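Local coordinates for fucolectin-related protein (Streptococcus pneumoniae, PDB 2WMF) that probably hydrolyses host blood-group carbohydrate antigens as a family 98 glycoside hydrolase, consistent with a role in fucose utilization, at residues E270-M274 against N482-K488; Y252-E257 against A438-K442; V27-I33 against K172-H176. All coordinates share one frame; numbering follows the deposited sequence.

Contact 1: residues E270-M274 against N482-K488; sequences EPESM and NNYRTDK
E272 meets T486 and K488 where the first turn of helix 272-283, the helix leading to the eighth strand of the (beta/alpha)8 barrel, faces the loop that follows strand 477-482 of the C-terminal antiparallel-sheet domain. Two donors grip OE1 of E272 from opposite faces of the carboxylate: K488 NZ at 2.9 Å, making a salt bridge, and the backbone N of T486 at 3.1 Å, with an N-H...O angle of 159°. The other oxygen, OE2, takes the T486 OG1 hydroxyl at 2.7 Å through its syn lone pair and also has Y519 OH as a partner, so both oxygens are shared. A bend in the glutamate chain (chi2 88°) turns the carboxylate to these donors. K488 arrives from the opposite direction, its NZ steadied by T486 OG1 and, at 2.8 Å, by T486 O.

Nearer the backbone, E272 CB lies at the edge of the Y484 ring, near its plane and 3.7 Å from CD2. P271 occupies the N-cap position, its ring running alongside the aliphatic part of R485, with CB 3.8 Å from CD; the guanidinium continues to H465 through NH1. S273, in the first helical turn, donates its backbone N to Y484 O at 3.0 Å, while its OG pairs with H465 O. The loop that presents Y484 O is itself shaped by an Asx turn: N482 OD1 accepts from the backbone N of Y484 at 3.0 Å, with an angle at hydrogen of 158°.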
ATOM      1  N   GLU A 270       6.955  12.084   3.568  1.00  7.28           N
ATOM      2  CA  GLU A 270       6.562  10.856   4.292  1.00  7.71           C
ATOM      3  C   GLU A 270       7.793   9.921   4.312  1.00  7.09           C
ATOM      4  O   GLU A 270       8.349   9.625   3.235  1.00  7.42           O
ATOM      5  CB  GLU A 270       5.401  10.150   3.608  1.00  7.46           C
ATOM      6  CG  GLU A 270       5.043   8.854   4.335  1.00  7.39           C
ATOM      7  CD  GLU A 270       3.781   8.136   3.908  1.00  7.88           C
ATOM      8  OE1 GLU A 270       2.916   8.743   3.267  1.00  8.18           O
ATOM      9  OE2 GLU A 270       3.679   6.913   4.292  1.00  9.28           O
ATOM     10  N   PRO A 271       8.229   9.473   5.497  1.00  7.78           N
ATOM     11  CA  PRO A 271       9.421   8.609   5.544  1.00  7.91           C
ATOM     12  C   PRO A 271       9.330   7.422   4.566  1.00  8.27           C
ATOM     13  O   PRO A 271       8.281   6.775   4.421  1.00  7.22           O
ATOM     14  CB  PRO A 271       9.467   8.162   6.993  1.00  8.85           C
ATOM     15  CG  PRO A 271       8.850   9.287   7.718  1.00  8.48           C
ATOM     16  CD  PRO A 271       7.723   9.759   6.853  1.00  7.91           C
ATOM     17  N   GLU A 272      10.444   7.175   3.892  1.00  8.78           N
ATOM     18  CA  GLU A 272      10.531   6.086   2.881  1.00  8.50           C
ATOM     19  C   GLU A 272      10.086   4.737   3.438  1.00  8.21           C
ATOM     20  O   GLU A 272       9.283   4.025   2.828  1.00  8.35           O
ATOM     21  CB  GLU A 272      11.954   5.986   2.316  1.00  8.51           C
ATOM     22  CG  GLU A 272      12.362   7.196   1.439  1.00  9.04           C
ATOM     23  CD  GLU A 272      12.973   8.383   2.127  1.00  8.13           C
ATOM     24  OE1 GLU A 272      12.790   8.575   3.376  1.00  7.18           O
ATOM     25  OE2 GLU A 272      13.672   9.147   1.385  1.00  9.25           O
ATOM     26  N   SER A 273      10.602   4.380   4.594  1.00  7.42           N
ATOM     27  CA  SER A 273      10.229   3.091   5.205  1.00  7.34           C
ATOM     28  C   SER A 273       8.760   3.069   5.621  1.00  7.71           C
ATOM     29  O   SER A 273       8.130   2.004   5.697  1.00  8.37           O
ATOM     30  CB  SER A 273      11.099   2.802   6.413  1.00  8.32           C
ATOM     31  OG  SER A 273      11.008   3.888   7.299  1.00  9.11           O
ATOM     32  N   MET A 274       8.184   4.239   5.880  1.00  7.50           N
ATOM     33  CA  MET A 274       6.768   4.269   6.236  1.00  7.06           C
ATOM     34  C   MET A 274       5.862   3.940   5.025  1.00  6.12           C
ATOM     35  O   MET A 274       4.768   3.382   5.195  1.00  7.20           O
ATOM     36  CB  MET A 274       6.359   5.603   6.861  1.00  6.62           C
ATOM     37  CG  MET A 274       4.878   5.706   7.261  1.00  8.80           C
ATOM     38  SD  MET A 274       4.567   7.302   8.103  1.00 10.32           S
ATOM     39  CE  MET A 274       2.779   7.344   7.953  1.00 10.97           C
ATOM     40  N   ASN A 482      14.298  -2.912   8.249  1.00  8.69           N
ATOM     41  CA  ASN A 482      14.522  -1.786   7.363  1.00  8.32           C
ATOM     42  C   ASN A 482      14.012  -0.513   8.030  1.00  8.56           C
ATOM     43  O   ASN A 482      12.848  -0.449   8.467  1.00  8.44           O
ATOM     44  CB  ASN A 482      13.854  -2.019   5.990  1.00  8.96           C
ATOM     45  CG  ASN A 482      14.410  -1.112   4.895  1.00  8.64           C
ATOM     46  OD1 ASN A 482      14.605   0.089   5.133  1.00 10.23           O
ATOM     47  ND2 ASN A 482      14.604  -1.645   3.663  1.00  8.85           N
ATOM     48  N   ASN A 483      14.891   0.486   8.139  1.00  8.19           N
ATOM     49  CA  ASN A 483      14.497   1.759   8.702  1.00  7.99           C
ATOM     50  C   ASN A 483      14.805   2.954   7.796  1.00  7.68           C
ATOM     51  O   ASN A 483      14.941   4.084   8.277  1.00  7.34           O
ATOM     52  CB  ASN A 483      15.158   1.927  10.093  1.00  8.25           C
ATOM     53  CG  ASN A 483      16.659   2.151  10.003  1.00  8.93           C
ATOM     54  OD1 ASN A 483      17.258   2.101   8.915  1.00  9.24           O
ATOM     55  ND2 ASN A 483      17.269   2.400  11.143  1.00  9.60           N
ATOM     56  N   TYR A 484      14.862   2.736   6.485  1.00  6.47           N
ATOM     57  CA  TYR A 484      15.401   3.762   5.566  1.00  7.78           C
ATOM     58  C   TYR A 484      14.580   5.059   5.679  1.00  7.27           C
ATOM     59  O   TYR A 484      13.344   5.044   5.505  1.00  7.95           O
ATOM     60  CB  TYR A 484      15.366   3.285   4.104  1.00  7.23           C
ATOM     61  CG  TYR A 484      16.170   4.208   3.167  1.00  7.16           C
ATOM     62  CD1 TYR A 484      17.540   4.351   3.305  1.00  9.53           C
ATOM     63  CD2 TYR A 484      15.540   4.951   2.189  1.00  8.26           C
ATOM     64  CE1 TYR A 484      18.248   5.206   2.527  1.00  8.99           C
ATOM     65  CE2 TYR A 484      16.266   5.817   1.361  1.00  8.86           C
ATOM     66  CZ  TYR A 484      17.630   5.915   1.514  1.00  9.74           C
ATOM     67  OH  TYR A 484      18.372   6.780   0.727  1.00  9.79           O
ATOM     68  N   ARG A 485      15.237   6.165   6.032  1.00  8.32           N
ATOM     69  CA  ARG A 485      14.587   7.458   6.050  1.00  8.33           C
ATOM     70  C   ARG A 485      15.669   8.483   5.775  1.00  8.40           C
ATOM     71  O   ARG A 485      16.567   8.644   6.592  1.00  8.61           O
ATOM     72  CB  ARG A 485      13.910   7.747   7.399  1.00  8.32           C
ATOM     73  CG  ARG A 485      13.153   9.091   7.402  1.00 10.15           C
ATOM     74  CD  ARG A 485      12.580   9.452   8.748  1.00 11.36           C
ATOM     75  NE  ARG A 485      13.627   9.930   9.647  1.00 12.42           N
ATOM     76  CZ  ARG A 485      13.818   9.524  10.889  1.00 12.79           C
ATOM     77  NH1 ARG A 485      12.983   8.663  11.471  1.00 13.44           N
ATOM     78  NH2 ARG A 485      14.858  10.016  11.584  1.00 13.79           N
ATOM     79  N   THR A 486      15.544   9.194   4.666  1.00  8.43           N
ATOM     80  CA  THR A 486      16.499  10.269   4.344  1.00  8.47           C
ATOM     81  C   THR A 486      16.141  11.520   5.166  1.00  9.72           C
ATOM     82  O   THR A 486      14.964  11.740   5.478  1.00  8.25           O
ATOM     83  CB  THR A 486      16.499  10.599   2.836  1.00  8.47           C
ATOM     84  OG1 THR A 486      15.200  11.126   2.454  1.00  8.00           O
ATOM     85  CG2 THR A 486      16.894   9.391   2.016  1.00 10.16           C
ATOM     86  N   ASP A 487      17.140  12.352   5.471  1.00  9.64           N
ATOM     87  CA  ASP A 487      16.914  13.640   6.112  1.00  9.62           C
ATOM     88  C   ASP A 487      16.342  14.628   5.073  1.00  8.85           C
ATOM     89  O   ASP A 487      16.962  14.879   4.024  1.00 10.24           O
ATOM     90  CB  ASP A 487      18.248  14.155   6.667  1.00  9.24           C
ATOM     91  CG  ASP A 487      18.139  15.495   7.349  1.00 11.00           C
ATOM     92  OD1 ASP A 487      17.000  15.922   7.646  1.00 10.56           O
ATOM     93  OD2 ASP A 487      19.215  16.089   7.603  1.00 14.77           O
ATOM     94  N   LYS A 488      15.148  15.166   5.361  1.00  8.67           N
ATOM     95  CA  LYS A 488      14.454  16.067   4.441  1.00  8.89           C
ATOM     96  C   LYS A 488      14.792  17.537   4.715  1.00  8.40           C
ATOM     97  O   LYS A 488      14.207  18.436   4.105  1.00  9.77           O
ATOM     98  CB  LYS A 488      12.936  15.895   4.563  1.00  8.94           C
ATOM     99  CG  LYS A 488      12.392  14.408   4.456  1.00  9.22           C
ATOM    100  CD  LYS A 488      12.824  13.784   3.144  1.00  9.57           C
ATOM    101  CE  LYS A 488      12.272  12.379   2.946  1.00  8.46           C
ATOM    102  NZ  LYS A 488      12.592  11.413   4.036  1.00  7.98           N
TER

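Contact 2: residues Y252-E257 against A438-K442; sequences YTNTFE and ANINK
N439 reaches from the loop between strands 430-434 and 444-449 into the barrel-domain loop 252-257, which contains a type II beta turn from N254 to E257. Its amide is used at both ends. OD1 accepts the backbone N of F256 at 2.7 Å in a fairly straight bond, the donor tilted out of the carbonyl plane. ND2 sits 3.4 Å above the plane of the Y252 ring, over its centre, with ring and amide planes 45° apart; it is therefore over the face, but not stacked flat. Placing CG anti to the backbone N of N439 (chi1 -156°) carries the amide between these two partners. ND2 also donates at 3.0 Å to a water that is gripped by T253 N, N254 O and E257 O as well.

The F256 ring is sandwiched. N441 CB lies over one face, 3.5 Å from the centroid of the F256 ring, a CH-pi contact, and the N441 amide stacks on that face with planes only 6° apart. T255 CG2 lies 3.6 Å above the opposite face, also over the centre. A second water bridges the two backbones, donating to F256 O at 2.9 Å and to N439 O at 3.0 Å.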
ATOM      1  N   TYR A 252       1.863  18.295   7.772  1.00  8.08           N
ATOM      2  CA  TYR A 252       3.174  17.920   8.196  1.00  8.36           C
ATOM      3  C   TYR A 252       4.228  18.423   7.220  1.00  8.62           C
ATOM      4  O   TYR A 252       3.944  18.636   6.053  1.00  8.66           O
ATOM      5  CB  TYR A 252       3.256  16.397   8.349  1.00  9.25           C
ATOM      6  CG  TYR A 252       2.404  15.766   9.414  1.00  8.99           C
ATOM      7  CD1 TYR A 252       1.851  16.508  10.446  1.00  9.62           C
ATOM      8  CD2 TYR A 252       2.224  14.388   9.447  1.00  9.53           C
ATOM      9  CE1 TYR A 252       1.109  15.899  11.438  1.00  8.70           C
ATOM     10  CE2 TYR A 252       1.494  13.774  10.435  1.00  9.90           C
ATOM     11  CZ  TYR A 252       0.940  14.550  11.429  1.00  9.27           C
ATOM     12  OH  TYR A 252       0.220  13.969  12.422  1.00 11.82           O
ATOM     13  N   THR A 253       5.453  18.569   7.713  1.00  9.23           N
ATOM     14  CA  THR A 253       6.582  19.122   6.953  1.00  9.14           C
ATOM     15  C   THR A 253       7.826  18.230   7.113  1.00  9.17           C
ATOM     16  O   THR A 253       7.738  17.020   6.906  1.00 10.15           O
ATOM     17  CB  THR A 253       6.783  20.611   7.294  1.00 10.39           C
ATOM     18  OG1 THR A 253       6.947  20.759   8.708  1.00 10.05           O
ATOM     19  CG2 THR A 253       5.585  21.396   6.795  1.00 11.08           C
ATOM     20  N   ASN A 254       8.961  18.767   7.554  1.00  9.89           N
ATOM     21  CA  ASN A 254      10.122  17.919   7.842  1.00  8.81           C
ATOM     22  C   ASN A 254       9.786  16.898   8.922  1.00  8.92           C
ATOM     23  O   ASN A 254       8.933  17.148   9.792  1.00  8.72           O
ATOM     24  CB  ASN A 254      11.299  18.794   8.269  1.00  9.17           C
ATOM     25  CG  ASN A 254      12.635  18.091   8.166  1.00 11.40           C
ATOM     26  OD1 ASN A 254      12.722  16.951   7.701  1.00 10.96           O
ATOM     27  ND2 ASN A 254      13.685  18.766   8.621  1.00 11.45           N
ATOM     28  N   THR A 255      10.457  15.755   8.930  1.00  8.96           N
ATOM     29  CA  THR A 255      10.114  14.713   9.901  1.00  8.35           C
ATOM     30  C   THR A 255      10.151  15.280  11.340  1.00  8.61           C
ATOM     31  O   THR A 255      11.155  15.874  11.758  1.00  9.55           O
ATOM     32  CB  THR A 255      11.080  13.509   9.798  1.00  7.74           C
ATOM     33  OG1 THR A 255      11.434  13.338   8.429  1.00  7.87           O
ATOM     34  CG2 THR A 255      10.430  12.227  10.353  1.00  8.75           C
ATOM     35  N   PHE A 256       9.048  15.027  12.063  1.00  9.01           N
ATOM     36  CA  PHE A 256       8.836  15.439  13.455  1.00  8.91           C
ATOM     37  C   PHE A 256       8.620  16.951  13.702  1.00 10.04           C
ATOM     38  O   PHE A 256       8.391  17.378  14.840  1.00 11.95           O
ATOM     39  CB  PHE A 256       9.951  14.944  14.359  1.00  8.08           C
ATOM     40  CG  PHE A 256      10.334  13.484  14.144  1.00  8.36           C
ATOM     41  CD1 PHE A 256       9.353  12.502  14.273  1.00  9.15           C
ATOM     42  CD2 PHE A 256      11.643  13.109  13.913  1.00  9.45           C
ATOM     43  CE1 PHE A 256       9.657  11.180  14.077  1.00  9.65           C
ATOM     44  CE2 PHE A 256      11.970  11.765  13.762  1.00 10.49           C
ATOM     45  CZ  PHE A 256      10.972  10.793  13.851  1.00  9.68           C
ATOM     46  N   GLU A 257       8.692  17.739  12.652  1.00  9.60           N
ATOM     47  CA  GLU A 257       8.651  19.211  12.758  1.00 10.36           C
ATOM     48  C   GLU A 257       7.229  19.711  12.949  1.00 10.99           C
ATOM     49  O   GLU A 257       6.265  19.194  12.370  1.00 10.62           O
ATOM     50  CB  GLU A 257       9.280  19.825  11.508  1.00 10.47           C
ATOM     51  CG  GLU A 257       9.308  21.350  11.432  1.00 11.47           C
ATOM     52  CD  GLU A 257       9.937  21.795  10.128  1.00 11.53           C
ATOM     53  OE1 GLU A 257       9.406  21.483   9.021  1.00 11.40           O
ATOM     54  OE2 GLU A 257      10.970  22.468  10.219  1.00 16.25           O
ATOM     55  N   ALA A 438       3.822   7.723  13.576  1.00  8.38           N
ATOM     56  CA  ALA A 438       3.992   8.308  12.233  1.00  8.22           C
ATOM     57  C   ALA A 438       4.897   9.532  12.255  1.00  7.45           C
ATOM     58  O   ALA A 438       5.735   9.723  11.348  1.00  9.56           O
ATOM     59  CB  ALA A 438       2.616   8.674  11.578  1.00  8.99           C
ATOM     60  N   ASN A 439       4.698  10.414  13.253  1.00  7.83           N
ATOM     61  CA  ASN A 439       5.442  11.694  13.215  1.00  7.73           C
ATOM     62  C   ASN A 439       5.802  12.234  14.609  1.00  8.72           C
ATOM     63  O   ASN A 439       5.895  13.447  14.801  1.00  9.56           O
ATOM     64  CB  ASN A 439       4.650  12.736  12.446  1.00  7.91           C
ATOM     65  CG  ASN A 439       5.545  13.857  11.845  1.00  7.48           C
ATOM     66  OD1 ASN A 439       6.748  13.653  11.529  1.00  8.91           O
ATOM     67  ND2 ASN A 439       4.948  15.058  11.662  1.00 10.79           N
ATOM     68  N   ILE A 440       6.057  11.305  15.527  1.00  8.36           N
ATOM     69  CA  ILE A 440       6.502  11.557  16.891  1.00  9.16           C
ATOM     70  C   ILE A 440       7.753  10.704  17.101  1.00  8.94           C
ATOM     71  O   ILE A 440       7.718   9.517  16.813  1.00  9.08           O
ATOM     72  CB  ILE A 440       5.412  11.185  17.876  1.00  9.79           C
ATOM     73  CG1 ILE A 440       4.307  12.229  17.815  1.00 12.71           C
ATOM     74  CG2 ILE A 440       6.030  11.018  19.268  1.00 11.06           C
ATOM     75  CD1 ILE A 440       4.579  13.469  18.589  1.00 17.29           C
ATOM     76  N   ASN A 441       8.824  11.285  17.623  1.00  8.86           N
ATOM     77  CA  ASN A 441      10.093  10.643  17.675  1.00  9.12           C
ATOM     78  C   ASN A 441      10.310   9.867  18.971  1.00  9.23           C
ATOM     79  O   ASN A 441      11.049  10.297  19.861  1.00 10.23           O
ATOM     80  CB  ASN A 441      11.230  11.678  17.433  1.00  9.25           C
ATOM     81  CG  ASN A 441      12.574  11.008  17.233  1.00 10.91           C
ATOM     82  OD1 ASN A 441      12.648   9.783  17.038  1.00 12.72           O
ATOM     83  ND2 ASN A 441      13.635  11.807  17.243  1.00 13.40           N
ATOM     84  N   LYS A 442       9.658   8.703  19.070  1.00  8.99           N
ATOM     85  CA  LYS A 442       9.674   7.870  20.270  1.00  8.47           C
ATOM     86  C   LYS A 442       9.797   6.400  19.885  1.00  8.79           C
ATOM     87  O   LYS A 442       9.135   5.947  18.967  1.00  8.18           O
ATOM     88  CB  LYS A 442       8.427   8.082  21.152  1.00  9.06           C
ATOM     89  CG  LYS A 442       8.346   9.489  21.770  1.00 10.21           C
ATOM     90  CD  LYS A 442       9.339   9.736  22.926  1.00 12.18           C
ATOM     91  CE  LYS A 442       9.541  11.222  23.180  1.00 13.64           C
ATOM     92  NZ  LYS A 442      10.580  11.442  24.259  1.00 15.73           N
TER
HETATM   93  O   HOH W   1       6.148  17.449  10.300  1.00  9.03           O
HETATM   94  O   HOH W   2       6.850  15.672  16.600  1.00 21.11           O

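Contact 3: residues V27-I33 against K172-H176; sequences VQMRTTI and KYGAH
R30 and G174 meet through the shorter of the two direct hydrogen bonds of this contact: the backbone N of R30 donates to G174 O at 2.7 Å with an almost straight N-H...O angle of 178°. The same carbonyl oxygen receives a CA-H...O contact from M29 CA at 3.4 Å. Close by, the H176 ring is met by three residues. I33 CD1 lies over one face in a CH-pi contact, 3.5 Å from the centroid and only 9° off the normal, while T31 O lies at the ring edge in plane. M29 bends at chi2 and chi3, which brings its CE obliquely to within 3.3 Å of H176 CE1. A water, also at the ring edge, links T31 OG1, at 2.7 Å, with H176 ND1, at 2.9 Å.

The contact lies at the N-terminal ends of the barrel strands: 27-33 leads toward strand 39-45, the first of eight parallel strands, and H176 opens the fifth, 176-180. R30 extends along Y173, its guanidinium nearly perpendicular to the ring, and NE donates to Y173 O at 2.9 Å. Beyond that bond, NH1 reaches L143 O and Y140 O, and NH2 reaches F137 O.

The outer side is looser. A second water accepts from R30 NH2 and holds Y173 O only weakly. The exposed V27 touches with both methyls, CG2 3.7 Å from K172 O and CG1 against the Y173-G174 peptide.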
ATOM      1  N   VAL A  27     -10.794 -17.103 -22.331  1.00 23.97           N
ATOM      2  CA  VAL A  27      -9.760 -16.070 -22.680  1.00 22.06           C
ATOM      3  C   VAL A  27      -8.675 -16.113 -21.611  1.00 21.51           C
ATOM      4  O   VAL A  27      -8.976 -16.245 -20.424  1.00 21.31           O
ATOM      5  CB  VAL A  27     -10.387 -14.663 -22.708  1.00 23.53           C
ATOM      6  CG1 VAL A  27      -9.352 -13.607 -23.130  1.00 24.12           C
ATOM      7  CG2 VAL A  27     -11.588 -14.671 -23.633  1.00 23.48           C
ATOM      8  N   GLN A  28      -7.418 -16.009 -22.005  1.00 20.04           N
ATOM      9  CA  GLN A  28      -6.379 -16.036 -20.992  1.00 19.30           C
ATOM     10  C   GLN A  28      -6.242 -14.636 -20.405  1.00 17.49           C
ATOM     11  O   GLN A  28      -6.428 -13.640 -21.101  1.00 17.07           O
ATOM     12  CB  GLN A  28      -5.063 -16.506 -21.556  1.00 19.70           C
ATOM     13  CG  GLN A  28      -3.938 -16.563 -20.512  1.00 20.05           C
ATOM     14  CD  GLN A  28      -2.675 -17.076 -21.086  1.00 19.60           C
ATOM     15  OE1 GLN A  28      -2.509 -17.052 -22.270  1.00 19.72           O
ATOM     16  NE2 GLN A  28      -1.768 -17.542 -20.242  1.00 19.03           N
ATOM     17  N   MET A  29      -5.980 -14.594 -19.110  1.00 16.49           N
ATOM     18  CA  MET A  29      -5.765 -13.327 -18.447  1.00 15.00           C
ATOM     19  C   MET A  29      -4.491 -12.676 -19.001  1.00 14.05           C
ATOM     20  O   MET A  29      -3.449 -13.332 -19.247  1.00 14.33           O
ATOM     21  CB  MET A  29      -5.697 -13.527 -16.944  1.00 15.15           C
ATOM     22  CG  MET A  29      -6.972 -14.064 -16.320  1.00 15.83           C
ATOM     23  SD  MET A  29      -8.382 -12.969 -16.493  1.00 16.23           S
ATOM     24  CE  MET A  29      -7.843 -11.515 -15.558  1.00 15.10           C
ATOM     25  N   ARG A  30      -4.585 -11.368 -19.201  1.00 11.14           N
ATOM     26  CA  ARG A  30      -3.456 -10.589 -19.685  1.00 10.94           C
ATOM     27  C   ARG A  30      -2.345 -10.354 -18.651  1.00 10.32           C
ATOM     28  O   ARG A  30      -1.216 -10.087 -19.023  1.00 12.28           O
ATOM     29  CB  ARG A  30      -3.949  -9.237 -20.216  1.00 10.29           C
ATOM     30  CG  ARG A  30      -4.847  -9.356 -21.442  1.00 11.23           C
ATOM     31  CD  ARG A  30      -5.176  -7.967 -22.088  1.00 10.73           C
ATOM     32  NE  ARG A  30      -5.961  -8.152 -23.322  1.00 12.16           N
ATOM     33  CZ  ARG A  30      -5.846  -7.446 -24.436  1.00 12.22           C
ATOM     34  NH1 ARG A  30      -5.038  -6.428 -24.554  1.00 11.74           N
ATOM     35  NH2 ARG A  30      -6.550  -7.824 -25.496  1.00 11.97           N
ATOM     36  N   THR A  31      -2.737 -10.399 -17.380  1.00 10.21           N
ATOM     37  CA  THR A  31      -1.837 -10.294 -16.225  1.00  9.53           C
ATOM     38  C   THR A  31      -2.272 -11.359 -15.227  1.00 10.11           C
ATOM     39  O   THR A  31      -3.468 -11.523 -15.008  1.00 10.10           O
ATOM     40  CB  THR A  31      -1.933  -8.897 -15.550  1.00  9.63           C
ATOM     41  OG1 THR A  31      -1.839  -7.869 -16.545  1.00 10.64           O
ATOM     42  CG2 THR A  31      -0.832  -8.744 -14.461  1.00 10.11           C
ATOM     43  N   THR A  32      -1.314 -12.099 -14.662  1.00 10.65           N
ATOM     44  CA  THR A  32      -1.567 -13.039 -13.595  1.00 10.23           C
ATOM     45  C   THR A  32      -1.327 -12.267 -12.287  1.00 10.09           C
ATOM     46  O   THR A  32      -0.218 -11.802 -12.029  1.00 10.64           O
ATOM     47  CB  THR A  32      -0.648 -14.243 -13.691  1.00 11.51           C
ATOM     48  OG1 THR A  32      -0.971 -14.954 -14.889  1.00 14.27           O
ATOM     49  CG2 THR A  32      -0.800 -15.151 -12.508  1.00 12.69           C
ATOM     50  N   ILE A  33      -2.403 -12.085 -11.531  1.00  9.52           N
ATOM     51  CA  ILE A  33      -2.365 -11.356 -10.252  1.00  8.73           C
ATOM     52  C   ILE A  33      -2.932 -12.263  -9.175  1.00  8.36           C
ATOM     53  O   ILE A  33      -4.093 -12.672  -9.242  1.00  9.83           O
ATOM     54  CB  ILE A  33      -3.215 -10.044 -10.281  1.00  8.31           C
ATOM     55  CG1 ILE A  33      -2.817  -9.169 -11.463  1.00  8.26           C
ATOM     56  CG2 ILE A  33      -3.065  -9.320  -8.934  1.00  9.35           C
ATOM     57  CD1 ILE A  33      -3.686  -7.912 -11.670  1.00  8.81           C
ATOM     58  N   LYS A 172     -14.052  -9.350 -21.233  1.00 13.22           N
ATOM     59  CA  LYS A 172     -14.057  -9.862 -22.611  1.00 13.61           C
ATOM     60  C   LYS A 172     -12.633 -10.153 -23.109  1.00 13.06           C
ATOM     61  O   LYS A 172     -12.395 -11.080 -23.930  1.00 13.92           O
ATOM     62  CB  LYS A 172     -14.801  -8.868 -23.491  1.00 14.46           C
ATOM     63  CG  LYS A 172     -14.857  -9.214 -24.953  1.00 14.69           C
ATOM     64  CD  LYS A 172     -15.774  -8.245 -25.744  1.00 15.11           C
ATOM     65  CE  LYS A 172     -15.600  -8.402 -27.255  1.00 17.37           C
ATOM     66  NZ  LYS A 172     -16.291  -7.351 -28.017  1.00 18.27           N
ATOM     67  N   TYR A 173     -11.671  -9.370 -22.620  1.00 12.75           N
ATOM     68  CA  TYR A 173     -10.305  -9.392 -23.120  1.00 12.35           C
ATOM     69  C   TYR A 173      -9.282  -9.904 -22.095  1.00 11.03           C
ATOM     70  O   TYR A 173      -8.097  -9.783 -22.326  1.00 12.70           O
ATOM     71  CB  TYR A 173      -9.912  -7.979 -23.636  1.00 12.38           C
ATOM     72  CG  TYR A 173     -10.659  -7.612 -24.923  1.00 13.88           C
ATOM     73  CD1 TYR A 173     -10.245  -8.153 -26.136  1.00 13.93           C
ATOM     74  CD2 TYR A 173     -11.812  -6.831 -24.905  1.00 13.06           C
ATOM     75  CE1 TYR A 173     -10.938  -7.884 -27.317  1.00 12.67           C
ATOM     76  CE2 TYR A 173     -12.520  -6.548 -26.073  1.00 14.50           C
ATOM     77  CZ  TYR A 173     -12.088  -7.080 -27.280  1.00 13.63           C
ATOM     78  OH  TYR A 173     -12.750  -6.862 -28.497  1.00 15.98           O
ATOM     79  N   GLY A 174      -9.736 -10.449 -20.963  1.00 11.78           N
ATOM     80  CA  GLY A 174      -8.819 -10.964 -19.955  1.00 11.42           C
ATOM     81  C   GLY A 174      -8.047  -9.889 -19.215  1.00 10.99           C
ATOM     82  O   GLY A 174      -6.986 -10.153 -18.657  1.00 10.89           O
ATOM     83  N   ALA A 175      -8.611  -8.680 -19.216  1.00 10.48           N
ATOM     84  CA  ALA A 175      -7.978  -7.533 -18.621  1.00 10.57           C
ATOM     85  C   ALA A 175      -8.487  -7.265 -17.205  1.00 10.04           C
ATOM     86  O   ALA A 175      -9.424  -7.939 -16.726  1.00 10.31           O
ATOM     87  CB  ALA A 175      -8.202  -6.315 -19.519  1.00 10.29           C
ATOM     88  N   HIS A 176      -7.866  -6.288 -16.536  1.00  9.31           N
ATOM     89  CA  HIS A 176      -8.284  -5.891 -15.168  1.00  8.72           C
ATOM     90  C   HIS A 176      -8.802  -4.442 -15.113  1.00  8.21           C
ATOM     91  O   HIS A 176      -8.219  -3.543 -15.705  1.00  8.67           O
ATOM     92  CB  HIS A 176      -7.128  -6.030 -14.183  1.00  8.65           C
ATOM     93  CG  HIS A 176      -6.784  -7.449 -13.841  1.00  8.01           C
ATOM     94  ND1 HIS A 176      -5.838  -8.186 -14.536  1.00 10.49           N
ATOM     95  CD2 HIS A 176      -7.273  -8.261 -12.873  1.00  9.87           C
ATOM     96  CE1 HIS A 176      -5.780  -9.403 -14.013  1.00 10.31           C
ATOM     97  NE2 HIS A 176      -6.635  -9.472 -12.989  1.00  7.90           N
TER
HETATM   98  O   HOH W   3      -7.531 -10.574 -25.521  1.00 21.55           O
HETATM   99  O   HOH W   4      -4.487  -7.611 -16.984  1.00 11.24           O

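In the fold
Contacts 1 and 2 belong to one interface between the barrel and the C-terminal domain. Their centres are 11 Å apart, their segments alternate along the chain, and they touch directly: K488 CB lies 3.3 Å from N254 OD1, and R485 NH1 3.8 Å from F256 CZ. H465 ties them further, bonding S273 and R485 of contact 1 and A438 O of contact 2. Contact 3 lies across the chain's centre, its own centre about 36 Å from that of contact 1 and 43 Å from that of contact 2. Active sites of such barrels lie at the C-terminal ends of the strands, opposite contact 3, which is therefore probably remote from catalysis.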